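Long-range contacts in N-acetyl-beta-D glucosaminidase (Rhizomucor miehei CAU432, PDB 4ZM6), which combines a family 3 glycoside hydrolase, a beta-N-acetylglucosaminidase, with a glucosamine N-acetyltransferase region that binds acetyl-CoA in a single chain: residues L769-V774 with R826-S831; W565-D570 with D781-D786; S61-A66 with L75-D80; H71-F76 with Q335-F340. All blocks are in the same frame, centred on the assembly; numbering follows the deposited sequence.

How the contacts relate
Contacts 1 and 2 lie in the acetyltransferase part of the chain, contacts 3 and 4 in the hydrolase barrel, with about 59 Å between the centres of contacts 2 and 3. Contact 1 is largely buried and turns on an arginine bound to a threonine hydroxyl. Contact 2, partly buried, is aromatic and apolar and joins the first and second acetyltransferase-like parts; the pair touches where Thr772 meets Leu782 and Thr785. Contacts 3 and 4 share Leu75 and Phe76 and hold two faces of one barrel strand. Contact 3 is an apolar helix-on-strand core edged by a doubtfully placed amide, whereas contact 4 grades from a buried phenylalanine and lysine to a salt bridge at its more exposed side.

Contact 1 (L769-V774 with R826-S831); sequences LNTTHV and RGVTKS
Thr771 and Val828 bring the two backbones nearest, 7.5 Å from CA to CA. Thr771 ends strand 763-771, and the chain then folds back through a type II turn closed by Val774 N on Thr771 O (3.0 Å). On the other side helix 811-825 stops in a Schellman motif with Gly827 at positive phi, and the chain leaves through Val828 for strand 830-836. Arg826, reaching over from the helix end, carries the contact. Its side chain is extended from CG to NE, and NH1 donates to Thr771 OG1 at 2.8 Å with an N-H...O angle of 160°. The hydroxyl lies at the edge of the guanidinium, 4° from its plane, and itself gives a weak bond to Asn770 O. This is the strand-helix-strand part of the GNAT fold: strand 794-802 pairs on one side with 763-771 and on the other with 830-836, and helix 811-825 connects it to the latter. Two aliphatic groups sandwich the guanidinium near its rim, Leu769 CD1 over one face and Val774 CG1, 4.0 Å from Arg826 NH1, over the opposite one. Because Thr771 CG2 stands anti to its backbone N (chi1 -57° for OG1), the methyl is directed at Val828 CG2, 3.6 Å away. A salt bridge from Arg826 NH1 to Asp750 gives that nitrogen a second partner.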
loop_
_atom_site.group_PDB
_atom_site.type_symbol
_atom_site.label_atom_id
_atom_site.label_comp_id
_atom_site.label_asym_id
_atom_site.label_seq_id
_atom_site.Cartn_x
_atom_site.Cartn_y
_atom_site.Cartn_z
ATOM N N LEU A 769 -25.709 32.543 10.278
ATOM C CA LEU A 769 -26.405 32.087 11.475
ATOM C C LEU A 769 -26.329 30.576 11.594
ATOM O O LEU A 769 -26.001 29.868 10.636
ATOM C CB LEU A 769 -27.885 32.480 11.441
ATOM C CG LEU A 769 -28.262 33.948 11.604
ATOM C CD1 LEU A 769 -29.751 34.126 11.351
ATOM C CD2 LEU A 769 -27.892 34.441 12.992
ATOM N N ASN A 770 -26.637 30.099 12.794
ATOM C CA ASN A 770 -26.908 28.694 13.025
ATOM C C ASN A 770 -27.826 28.577 14.232
ATOM O O ASN A 770 -27.769 29.413 15.139
ATOM C CB ASN A 770 -25.607 27.917 13.246
ATOM C CG ASN A 770 -25.038 28.106 14.638
ATOM O OD1 ASN A 770 -24.146 28.923 14.843
ATOM N ND2 ASN A 770 -25.560 27.356 15.605
ATOM N N THR A 771 -28.674 27.554 14.239
ATOM C CA THR A 771 -29.567 27.317 15.363
ATOM C C THR A 771 -29.859 25.829 15.495
ATOM O O THR A 771 -30.232 25.172 14.522
ATOM C CB THR A 771 -30.903 28.065 15.198
ATOM O OG1 THR A 771 -30.664 29.470 15.046
ATOM C CG2 THR A 771 -31.802 27.838 16.405
ATOM N N THR A 772 -29.698 25.313 16.707
ATOM C CA THR A 772 -29.994 23.925 17.001
ATOM C C THR A 772 -31.429 23.554 16.605
ATOM O O THR A 772 -32.376 24.244 16.967
ATOM C CB THR A 772 -29.794 23.654 18.500
ATOM O OG1 THR A 772 -28.501 24.123 18.897
ATOM C CG2 THR A 772 -29.931 22.163 18.820
ATOM N N HIS A 773 -31.557 22.466 15.850
ATOM C CA HIS A 773 -32.835 21.952 15.309
ATOM C C HIS A 773 -33.465 22.764 14.171
ATOM O O HIS A 773 -34.568 22.446 13.734
ATOM C CB HIS A 773 -33.861 21.724 16.420
ATOM C CG HIS A 773 -33.378 20.813 17.500
ATOM N ND1 HIS A 773 -32.698 19.643 17.235
ATOM C CD2 HIS A 773 -33.486 20.892 18.848
ATOM C CE1 HIS A 773 -32.397 19.046 18.374
ATOM N NE2 HIS A 773 -32.866 19.783 19.367
ATOM N N VAL A 774 -32.771 23.786 13.681
ATOM C CA VAL A 774 -33.265 24.581 12.564
ATOM C C VAL A 774 -32.329 24.417 11.372
ATOM O O VAL A 774 -32.765 24.091 10.268
ATOM C CB VAL A 774 -33.390 26.062 12.960
ATOM C CG1 VAL A 774 -33.693 26.937 11.747
ATOM C CG2 VAL A 774 -34.460 26.226 14.031
ATOM N N ARG A 826 -36.043 32.872 17.180
ATOM C CA ARG A 826 -36.034 31.406 17.079
ATOM C C ARG A 826 -36.050 30.678 18.430
ATOM O O ARG A 826 -35.987 29.449 18.468
ATOM C CB ARG A 826 -34.814 30.938 16.280
ATOM C CG ARG A 826 -34.795 31.378 14.827
ATOM C CD ARG A 826 -33.440 31.076 14.215
ATOM N NE ARG A 826 -33.392 31.309 12.772
ATOM C CZ ARG A 826 -32.419 30.874 11.971
ATOM N NH1 ARG A 826 -31.394 30.168 12.454
ATOM N NH2 ARG A 826 -32.471 31.139 10.672
ATOM N N GLY A 827 -36.117 31.424 19.529
ATOM C CA GLY A 827 -36.200 30.833 20.859
ATOM C C GLY A 827 -34.856 30.573 21.510
ATOM O O GLY A 827 -34.801 29.998 22.594
ATOM N N VAL A 828 -33.778 31.015 20.868
ATOM C CA VAL A 828 -32.432 30.756 21.355
ATOM C C VAL A 828 -32.176 31.556 22.620
ATOM O O VAL A 828 -32.322 32.776 22.623
ATOM C CB VAL A 828 -31.369 31.139 20.308
ATOM C CG1 VAL A 828 -29.967 31.027 20.896
ATOM C CG2 VAL A 828 -31.504 30.267 19.066
ATOM N N THR A 829 -31.791 30.860 23.685
ATOM C CA THR A 829 -31.431 31.492 24.952
ATOM C C THR A 829 -29.909 31.664 25.127
ATOM O O THR A 829 -29.473 32.597 25.805
ATOM C CB THR A 829 -31.993 30.692 26.149
ATOM O OG1 THR A 829 -31.542 29.336 26.087
ATOM C CG2 THR A 829 -33.506 30.703 26.137
ATOM N N LYS A 830 -29.111 30.775 24.526
ATOM C CA LYS A 830 -27.649 30.822 24.659
ATOM C C LYS A 830 -26.987 30.813 23.285
ATOM O O LYS A 830 -27.293 29.960 22.462
ATOM C CB LYS A 830 -27.158 29.635 25.490
ATOM C CG LYS A 830 -27.659 29.646 26.930
ATOM C CD LYS A 830 -27.481 28.288 27.602
ATOM C CE LYS A 830 -28.236 28.191 28.923
ATOM N NZ LYS A 830 -27.543 28.906 30.029
ATOM N N SER A 831 -26.073 31.753 23.044
ATOM C CA SER A 831 -25.528 31.987 21.700
ATOM C C SER A 831 -24.009 31.801 21.622
ATOM O O SER A 831 -23.273 32.280 22.477
ATOM C CB SER A 831 -25.903 33.393 21.226
ATOM O OG SER A 831 -25.438 33.632 19.913
#

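Contact 2 (W565-D570 with D781-D786); sequences WPLRKD and DLIWTD
Trp565 and Trp784 form the aromatic part of the contact. Their six-membered rings meet obliquely, centroids 5.0 Å apart and planes at 58°, with Trp565 CE3 lying over one face of the Trp784 indole, toward its rim, 3.6 Å from Trp784 CH2. The opposite face of that indole is covered at its centre by CG1 of the preceding Ile783. The rings of Tyr832 and Trp850 also meet Trp784, while Trp565 has a cation-pi partner in Arg851 and an edge-to-face one in Phe657.

Aliphatic contacts come from Leu567. Its chi1 of -165° sets CG anti to the backbone N, and chi2 of 66° then turns CD1 to Ile783 CD1 (3.8 Å) and Trp784 CZ3 (3.7 Å), touching the indole obliquely. Leu567 also packs on Trp557 of helix 546-561.

A third, mixed group is Pro566 with Asp786, whose side chains cross at about a right angle: the proline CB lies 3.6 Å from Asp786 OD2, a van der Waals approach. The carboxylate finds its hydrogen bond elsewhere, from Asp786 OD1 to Lys788 N.

The two segments belong to the first and second acetyltransferase-like parts of the chain, and the side chain of Trp565 is about 8 Å from the bound acetyl-CoA. With carbon surfaces carrying nearly everything, the join between the two parts depends here on shape and burial more than on directed polar bonds.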
loop_
_atom_site.group_PDB
_atom_site.type_symbol
_atom_site.label_atom_id
_atom_site.label_comp_id
_atom_site.label_asym_id
_atom_site.label_seq_id
_atom_site.Cartn_x
_atom_site.Cartn_y
_atom_site.Cartn_z
ATOM N N TRP A 565 -16.241 19.483 28.449
ATOM C CA TRP A 565 -16.712 19.377 27.069
ATOM C C TRP A 565 -17.501 18.096 26.836
ATOM O O TRP A 565 -17.113 17.277 26.002
ATOM C CB TRP A 565 -15.530 19.381 26.100
ATOM C CG TRP A 565 -14.487 20.409 26.344
ATOM C CD1 TRP A 565 -13.448 20.324 27.222
ATOM C CD2 TRP A 565 -14.339 21.664 25.665
ATOM N NE1 TRP A 565 -12.675 21.455 27.148
ATOM C CE2 TRP A 565 -13.194 22.290 26.195
ATOM C CE3 TRP A 565 -15.070 22.323 24.670
ATOM C CZ2 TRP A 565 -12.760 23.542 25.767
ATOM C CZ3 TRP A 565 -14.635 23.570 24.242
ATOM C CH2 TRP A 565 -13.487 24.164 24.793
ATOM N N PRO A 566 -18.614 17.911 27.560
ATOM C CA PRO A 566 -19.444 16.734 27.295
ATOM C C PRO A 566 -19.977 16.754 25.859
ATOM O O PRO A 566 -20.425 17.805 25.390
ATOM C CB PRO A 566 -20.578 16.859 28.316
ATOM C CG PRO A 566 -20.587 18.297 28.725
ATOM C CD PRO A 566 -19.174 18.770 28.616
ATOM N N LEU A 567 -19.905 15.614 25.166
ATOM C CA LEU A 567 -20.229 15.558 23.734
ATOM C C LEU A 567 -20.791 14.198 23.320
ATOM O O LEU A 567 -20.067 13.204 23.327
ATOM C CB LEU A 567 -18.973 15.867 22.911
ATOM C CG LEU A 567 -19.177 16.196 21.431
ATOM C CD1 LEU A 567 -19.933 17.511 21.263
ATOM C CD2 LEU A 567 -17.852 16.258 20.687
ATOM N N ARG A 568 -22.069 14.161 22.939
ATOM C CA ARG A 568 -22.757 12.901 22.605
ATOM C C ARG A 568 -22.202 12.218 21.337
ATOM O O ARG A 568 -21.591 12.867 20.487
ATOM C CB ARG A 568 -24.268 13.146 22.462
ATOM N N LYS A 569 -22.438 10.911 21.223
ATOM C CA LYS A 569 -21.891 10.080 20.141
ATOM C C LYS A 569 -22.113 10.643 18.737
ATOM O O LYS A 569 -21.224 10.561 17.883
ATOM C CB LYS A 569 -22.477 8.658 20.194
ATOM N N ASP A 570 -23.296 11.200 18.495
ATOM C CA ASP A 570 -23.647 11.663 17.150
ATOM C C ASP A 570 -22.892 12.928 16.738
ATOM O O ASP A 570 -22.601 13.116 15.554
ATOM C CB ASP A 570 -25.167 11.834 16.984
ATOM C CG ASP A 570 -25.764 12.838 17.951
ATOM O OD1 ASP A 570 -25.757 12.564 19.174
ATOM O OD2 ASP A 570 -26.257 13.891 17.484
ATOM N N ASP A 781 -21.448 23.767 13.108
ATOM C CA ASP A 781 -21.195 25.102 13.688
ATOM C C ASP A 781 -21.216 25.034 15.212
ATOM O O ASP A 781 -20.278 25.472 15.890
ATOM C CB ASP A 781 -22.248 26.129 13.234
ATOM C CG ASP A 781 -22.274 26.337 11.724
ATOM O OD1 ASP A 781 -22.131 25.350 10.975
ATOM O OD2 ASP A 781 -22.471 27.490 11.280
ATOM N N LEU A 782 -22.298 24.472 15.740
ATOM C CA LEU A 782 -22.459 24.327 17.169
ATOM C C LEU A 782 -22.687 22.865 17.493
ATOM O O LEU A 782 -23.690 22.285 17.088
ATOM C CB LEU A 782 -23.629 25.182 17.663
ATOM C CG LEU A 782 -24.017 25.078 19.140
ATOM C CD1 LEU A 782 -22.893 25.562 20.048
ATOM C CD2 LEU A 782 -25.286 25.871 19.404
ATOM N N ILE A 783 -21.737 22.270 18.206
ATOM C CA ILE A 783 -21.856 20.885 18.658
ATOM C C ILE A 783 -21.995 20.799 20.181
ATOM O O ILE A 783 -22.246 19.722 20.725
ATOM C CB ILE A 783 -20.655 20.027 18.192
ATOM C CG1 ILE A 783 -19.338 20.515 18.818
ATOM C CG2 ILE A 783 -20.543 20.051 16.677
ATOM C CD1 ILE A 783 -18.158 19.595 18.575
ATOM N N TRP A 784 -21.854 21.931 20.864
ATOM C CA TRP A 784 -21.798 21.943 22.319
ATOM C C TRP A 784 -23.194 22.129 22.908
ATOM O O TRP A 784 -23.425 23.035 23.712
ATOM C CB TRP A 784 -20.859 23.060 22.798
ATOM C CG TRP A 784 -19.495 23.005 22.179
ATOM C CD1 TRP A 784 -18.899 23.967 21.410
ATOM C CD2 TRP A 784 -18.563 21.930 22.268
ATOM N NE1 TRP A 784 -17.654 23.553 21.016
ATOM C CE2 TRP A 784 -17.421 22.305 21.532
ATOM C CE3 TRP A 784 -18.577 20.683 22.905
ATOM C CZ2 TRP A 784 -16.303 21.475 21.413
ATOM C CZ3 TRP A 784 -17.459 19.855 22.785
ATOM C CH2 TRP A 784 -16.342 20.257 22.042
ATOM N N THR A 785 -24.116 21.250 22.525
ATOM C CA THR A 785 -25.531 21.405 22.869
ATOM C C THR A 785 -25.937 20.679 24.152
ATOM O O THR A 785 -27.120 20.647 24.495
ATOM C CB THR A 785 -26.439 20.912 21.723
ATOM O OG1 THR A 785 -26.121 19.550 21.407
ATOM C CG2 THR A 785 -26.264 21.781 20.482
ATOM N N ASP A 786 -24.969 20.114 24.868
ATOM C CA ASP A 786 -25.239 19.446 26.140
ATOM C C ASP A 786 -25.890 20.430 27.113
ATOM O O ASP A 786 -25.601 21.626 27.075
ATOM C CB ASP A 786 -23.931 18.895 26.714
ATOM C CG ASP A 786 -24.130 18.120 27.992
ATOM O OD1 ASP A 786 -24.220 18.761 29.061
ATOM O OD2 ASP A 786 -24.175 16.873 27.930
#

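Contact 3 (S61-A66 with L75-D80); sequences SLQQIA and LFIAVD
Leu75 and Ala66 make the apolar centre: the methyl CB of Ala66 sits 3.7 Å from Leu75 CG, close to the fork of the two leucine methyls. One of these, Leu75 CD1, also reaches Leu62, where it lies 4.2 Å from Leu62 CB and near the carbonyl O of the same residue. Leu75 reaches the helix because CG stands anti to its own carbonyl carbon (chi1 -61°). Two residues on, in strand 76-79, Ile77 continues the row, its CD1 meeting Leu62 CD1 at 4.3 Å, a looser touch. Residues 62 and 66 are one helical turn apart, so a single face of helix 52-68 is laid against the side chains of Leu75 and Ile77, both directed at the helix.

These elements belong to the beta-alpha-beta unit of strand 41-44, helix 52-68 and strand 76-79, in the TIM-barrel-type domain of the family 3 hydrolases; the strand is flanked in the parallel sheet by 41-44 and 129-130. Helix 28-37 packs against the same apolar cluster through Ile34, which touches both Ala66 and Leu75.

Gln63 borders this core with its polar amide. Its chain bends at chi2 (64°), and NE2 makes at most a weak bond to Leu75 O, 3.4 Å long. The same Gln63 NE2 lies 3.1 Å from Leu75 N, a donor facing a donor, which leaves the orientation of the amide doubtful. The amide end lies beside Ile77 CD1. The Gln63 side chain also touches Val346 and Leu347 of helix 343-348.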
loop_
_atom_site.group_PDB
_atom_site.type_symbol
_atom_site.label_atom_id
_atom_site.label_comp_id
_atom_site.label_asym_id
_atom_site.label_seq_id
_atom_site.Cartn_x
_atom_site.Cartn_y
_atom_site.Cartn_z
ATOM N N SER A 61 34.976 32.759 1.632
ATOM C CA SER A 61 36.140 32.886 0.754
ATOM C C SER A 61 35.858 32.290 -0.626
ATOM O O SER A 61 36.056 32.952 -1.648
ATOM C CB SER A 61 37.363 32.195 1.372
ATOM O OG SER A 61 37.572 32.600 2.716
ATOM N N LEU A 62 35.382 31.043 -0.637
ATOM C CA LEU A 62 35.031 30.335 -1.874
ATOM C C LEU A 62 33.947 31.086 -2.631
ATOM O O LEU A 62 33.995 31.218 -3.856
ATOM C CB LEU A 62 34.522 28.923 -1.563
ATOM C CG LEU A 62 35.489 27.958 -0.874
ATOM C CD1 LEU A 62 34.758 26.713 -0.397
ATOM C CD2 LEU A 62 36.629 27.586 -1.805
ATOM N N GLN A 63 32.971 31.576 -1.876
ATOM C CA GLN A 63 31.842 32.305 -2.434
ATOM C C GLN A 63 32.296 33.626 -3.059
ATOM O O GLN A 63 31.819 34.010 -4.130
ATOM C CB GLN A 63 30.806 32.569 -1.335
ATOM C CG GLN A 63 29.377 32.265 -1.731
ATOM C CD GLN A 63 29.130 30.791 -2.027
ATOM O OE1 GLN A 63 29.657 29.912 -1.347
ATOM N NE2 GLN A 63 28.317 30.520 -3.041
ATOM N N GLN A 64 33.214 34.313 -2.376
ATOM C CA GLN A 64 33.770 35.581 -2.859
ATOM C C GLN A 64 34.474 35.409 -4.199
ATOM O O GLN A 64 34.205 36.140 -5.152
ATOM C CB GLN A 64 34.757 36.175 -1.839
ATOM C CG GLN A 64 34.129 37.114 -0.814
ATOM C CD GLN A 64 33.600 38.415 -1.409
ATOM O OE1 GLN A 64 32.962 39.204 -0.709
ATOM N NE2 GLN A 64 33.859 38.646 -2.696
ATOM N N ILE A 65 35.373 34.430 -4.251
ATOM C CA ILE A 65 36.134 34.117 -5.462
ATOM C C ILE A 65 35.212 33.757 -6.629
ATOM O O ILE A 65 35.490 34.108 -7.778
ATOM C CB ILE A 65 37.131 32.967 -5.195
ATOM C CG1 ILE A 65 38.252 33.451 -4.266
ATOM C CG2 ILE A 65 37.725 32.430 -6.493
ATOM C CD1 ILE A 65 38.926 32.343 -3.486
ATOM N N ALA A 66 34.117 33.064 -6.325
ATOM C CA ALA A 66 33.135 32.678 -7.333
ATOM C C ALA A 66 32.428 33.888 -7.939
ATOM O O ALA A 66 32.177 33.917 -9.145
ATOM C CB ALA A 66 32.115 31.723 -6.734
ATOM N N LEU A 75 28.011 29.120 -5.764
ATOM C CA LEU A 75 28.446 27.741 -5.594
ATOM C C LEU A 75 27.525 26.972 -4.661
ATOM O O LEU A 75 26.899 27.552 -3.772
ATOM C CB LEU A 75 29.863 27.691 -5.003
ATOM C CG LEU A 75 31.019 28.323 -5.782
ATOM C CD1 LEU A 75 32.317 28.129 -5.011
ATOM C CD2 LEU A 75 31.130 27.735 -7.179
ATOM N N PHE A 76 27.449 25.663 -4.883
ATOM C CA PHE A 76 26.944 24.737 -3.886
ATOM C C PHE A 76 28.143 24.319 -3.049
ATOM O O PHE A 76 29.226 24.104 -3.583
ATOM C CB PHE A 76 26.312 23.498 -4.536
ATOM C CG PHE A 76 24.810 23.557 -4.657
ATOM C CD1 PHE A 76 24.015 23.718 -3.530
ATOM C CD2 PHE A 76 24.189 23.401 -5.892
ATOM C CE1 PHE A 76 22.632 23.759 -3.634
ATOM C CE2 PHE A 76 22.807 23.437 -6.002
ATOM C CZ PHE A 76 22.027 23.617 -4.874
ATOM N N ILE A 77 27.945 24.210 -1.740
ATOM C CA ILE A 77 28.975 23.725 -0.827
ATOM C C ILE A 77 28.394 22.547 -0.042
ATOM O O ILE A 77 27.687 22.728 0.954
ATOM C CB ILE A 77 29.451 24.842 0.121
ATOM C CG1 ILE A 77 30.026 26.004 -0.696
ATOM C CG2 ILE A 77 30.489 24.319 1.108
ATOM C CD1 ILE A 77 30.520 27.164 0.145
ATOM N N ALA A 78 28.705 21.340 -0.504
ATOM C CA ALA A 78 28.096 20.124 0.019
ATOM C C ALA A 78 28.922 19.484 1.132
ATOM O O ALA A 78 30.058 19.881 1.380
ATOM C CB ALA A 78 27.882 19.132 -1.113
ATOM N N VAL A 79 28.330 18.490 1.791
ATOM C CA VAL A 79 28.980 17.771 2.882
ATOM C C VAL A 79 28.227 16.472 3.212
ATOM O O VAL A 79 27.006 16.400 3.065
ATOM C CB VAL A 79 29.077 18.663 4.143
ATOM C CG1 VAL A 79 27.713 18.855 4.789
ATOM C CG2 VAL A 79 30.057 18.078 5.145
ATOM N N ASP A 80 28.960 15.451 3.649
ATOM C CA ASP A 80 28.362 14.200 4.120
ATOM C C ASP A 80 28.033 14.289 5.607
ATOM O O ASP A 80 28.798 13.797 6.437
ATOM C CB ASP A 80 29.333 13.029 3.932
ATOM C CG ASP A 80 29.323 12.470 2.543
ATOM O OD1 ASP A 80 28.252 12.022 2.089
ATOM O OD2 ASP A 80 30.399 12.448 1.919
#

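Contact 4 (H71-F76 with Q335-F340); sequences HKRPLF and QLKDQF
Lys337 and Phe76 lie alongside, pointing opposite ways: the lysine chain leaves the helix extended beyond CG, while the phenyl ring comes from the strand toward that helix. The ring meets the lysine obliquely, Phe76 CE2 lying 3.5 Å from Lys337 CG. Its tip goes on to the next residue back, Phe76 CZ standing 3.8 Å from Leu336 CG, with the two side chains crossing at about a right angle. The extended lysine carries its ammonium past the phenyl to Pro74, where NZ donates to Pro74 O at 2.7 Å. It approaches from above the carbonyl plane, 36° out of it, and also bonds to Gly40 O, so two backbone oxygens hold this buried charge.

On the other flank of the lysine lies Arg73, its CD 3.7 Å from Lys337 CB. Extended from CG to NE, the arginine forms a salt bridge with Asp338: Arg73 NE donates to Asp338 OD1 at 2.8 Å, with the acceptor in the guanidinium plane. The carboxylate is tilted, however, its plane 50° from that of the guanidinium, and OD1 is met from above. The second link, Arg73 NH2 to Asp338 OD2 at 3.5 Å, is weak.

The last turns of helix 323-340 are thus fixed to the loop that leads into barrel strand 76-79. Phe76 pairs by its backbone with Gly40 and with Ile42 of the adjacent strand 41-44 and meets Trp129 of strand 129-130 edge-to-face, while Trp343 and Val346 of helix 343-348 cover Pro74.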
loop_
_atom_site.group_PDB
_atom_site.type_symbol
_atom_site.label_atom_id
_atom_site.label_comp_id
_atom_site.label_asym_id
_atom_site.label_seq_id
_atom_site.Cartn_x
_atom_site.Cartn_y
_atom_site.Cartn_z
ATOM N N HIS A 71 30.581 34.202 -12.001
ATOM C CA HIS A 71 29.573 33.135 -12.026
ATOM C C HIS A 71 28.173 33.725 -12.058
ATOM O O HIS A 71 27.899 34.715 -11.377
ATOM C CB HIS A 71 29.680 32.242 -10.791
ATOM C CG HIS A 71 30.780 31.235 -10.864
ATOM N ND1 HIS A 71 32.103 31.566 -10.683
ATOM C CD2 HIS A 71 30.750 29.898 -11.078
ATOM C CE1 HIS A 71 32.846 30.480 -10.795
ATOM N NE2 HIS A 71 32.049 29.454 -11.034
ATOM N N LYS A 72 27.286 33.107 -12.832
ATOM C CA LYS A 72 25.889 33.535 -12.877
ATOM C C LYS A 72 25.196 33.224 -11.545
ATOM O O LYS A 72 24.480 34.070 -11.004
ATOM C CB LYS A 72 25.150 32.870 -14.042
ATOM C CG LYS A 72 23.834 33.545 -14.400
ATOM C CD LYS A 72 23.195 32.920 -15.632
ATOM C CE LYS A 72 21.783 33.442 -15.860
ATOM N NZ LYS A 72 21.028 32.595 -16.826
ATOM N N ARG A 73 25.432 32.022 -11.015
ATOM C CA ARG A 73 24.840 31.595 -9.746
ATOM C C ARG A 73 25.898 31.193 -8.726
ATOM O O ARG A 73 27.002 30.802 -9.105
ATOM C CB ARG A 73 23.896 30.423 -9.975
ATOM C CG ARG A 73 22.653 30.801 -10.749
ATOM C CD ARG A 73 21.748 29.603 -10.952
ATOM N NE ARG A 73 20.648 29.918 -11.859
ATOM C CZ ARG A 73 20.750 29.976 -13.186
ATOM N NH1 ARG A 73 21.912 29.753 -13.798
ATOM N NH2 ARG A 73 19.675 30.270 -13.912
ATOM N N PRO A 74 25.559 31.273 -7.424
ATOM C CA PRO A 74 26.524 30.918 -6.380
ATOM C C PRO A 74 26.871 29.438 -6.361
ATOM O O PRO A 74 26.128 28.615 -6.889
ATOM C CB PRO A 74 25.817 31.313 -5.072
ATOM C CG PRO A 74 24.621 32.110 -5.464
ATOM C CD PRO A 74 24.269 31.710 -6.861
ATOM N N LEU A 75 28.011 29.120 -5.764
ATOM C CA LEU A 75 28.446 27.741 -5.594
ATOM C C LEU A 75 27.525 26.972 -4.661
ATOM O O LEU A 75 26.899 27.552 -3.772
ATOM C CB LEU A 75 29.863 27.691 -5.003
ATOM C CG LEU A 75 31.019 28.323 -5.782
ATOM C CD1 LEU A 75 32.317 28.129 -5.011
ATOM C CD2 LEU A 75 31.130 27.735 -7.179
ATOM N N PHE A 76 27.449 25.663 -4.883
ATOM C CA PHE A 76 26.944 24.737 -3.886
ATOM C C PHE A 76 28.143 24.319 -3.049
ATOM O O PHE A 76 29.226 24.104 -3.583
ATOM C CB PHE A 76 26.312 23.498 -4.536
ATOM C CG PHE A 76 24.810 23.557 -4.657
ATOM C CD1 PHE A 76 24.015 23.718 -3.530
ATOM C CD2 PHE A 76 24.189 23.401 -5.892
ATOM C CE1 PHE A 76 22.632 23.759 -3.634
ATOM C CE2 PHE A 76 22.807 23.437 -6.002
ATOM C CZ PHE A 76 22.027 23.617 -4.874
ATOM N N GLN A 335 17.867 25.080 -12.126
ATOM C CA GLN A 335 16.646 24.956 -11.323
ATOM C C GLN A 335 16.957 24.656 -9.855
ATOM O O GLN A 335 16.399 25.289 -8.955
ATOM C CB GLN A 335 15.727 23.865 -11.897
ATOM C CG GLN A 335 14.833 24.340 -13.035
ATOM C CD GLN A 335 14.377 23.208 -13.950
ATOM O OE1 GLN A 335 15.195 22.471 -14.502
ATOM N NE2 GLN A 335 13.067 23.078 -14.125
ATOM N N LEU A 336 17.852 23.697 -9.624
ATOM C CA LEU A 336 18.221 23.305 -8.269
ATOM C C LEU A 336 18.878 24.460 -7.522
ATOM O O LEU A 336 18.541 24.725 -6.370
ATOM C CB LEU A 336 19.146 22.081 -8.281
ATOM C CG LEU A 336 19.553 21.518 -6.911
ATOM C CD1 LEU A 336 18.350 21.335 -6.004
ATOM C CD2 LEU A 336 20.296 20.202 -7.054
ATOM N N LYS A 337 19.801 25.153 -8.179
ATOM C CA LYS A 337 20.433 26.335 -7.586
ATOM C C LYS A 337 19.429 27.455 -7.309
ATOM O O LYS A 337 19.474 28.082 -6.256
ATOM C CB LYS A 337 21.573 26.851 -8.473
ATOM C CG LYS A 337 22.821 25.982 -8.418
ATOM C CD LYS A 337 24.052 26.719 -8.911
ATOM C CE LYS A 337 25.294 25.858 -8.746
ATOM N NZ LYS A 337 26.546 26.659 -8.776
ATOM N N ASP A 338 18.516 27.693 -8.249
ATOM C CA ASP A 338 17.485 28.727 -8.086
ATOM C C ASP A 338 16.533 28.432 -6.926
ATOM O O ASP A 338 15.964 29.355 -6.340
ATOM C CB ASP A 338 16.677 28.904 -9.379
ATOM C CG ASP A 338 17.487 29.543 -10.498
ATOM O OD1 ASP A 338 18.451 30.279 -10.203
ATOM O OD2 ASP A 338 17.160 29.316 -11.679
ATOM N N GLN A 339 16.358 27.152 -6.602
ATOM C CA GLN A 339 15.516 26.750 -5.479
ATOM C C GLN A 339 16.136 27.139 -4.136
ATOM O O GLN A 339 15.420 27.501 -3.206
ATOM C CB GLN A 339 15.250 25.237 -5.520
ATOM C CG GLN A 339 14.102 24.787 -4.619
ATOM C CD GLN A 339 13.817 23.292 -4.687
ATOM O OE1 GLN A 339 13.373 22.692 -3.704
ATOM N NE2 GLN A 339 14.063 22.685 -5.846
ATOM N N PHE A 340 17.460 27.070 -4.039
ATOM C CA PHE A 340 18.150 27.236 -2.759
ATOM C C PHE A 340 19.115 28.424 -2.666
ATOM O O PHE A 340 19.429 28.863 -1.560
ATOM C CB PHE A 340 18.929 25.957 -2.431
ATOM C CG PHE A 340 18.059 24.774 -2.111
ATOM C CD1 PHE A 340 17.565 24.589 -0.827
ATOM C CD2 PHE A 340 17.749 23.837 -3.085
ATOM C CE1 PHE A 340 16.773 23.496 -0.523
ATOM C CE2 PHE A 340 16.957 22.743 -2.789
ATOM C CZ PHE A 340 16.467 22.572 -1.505
#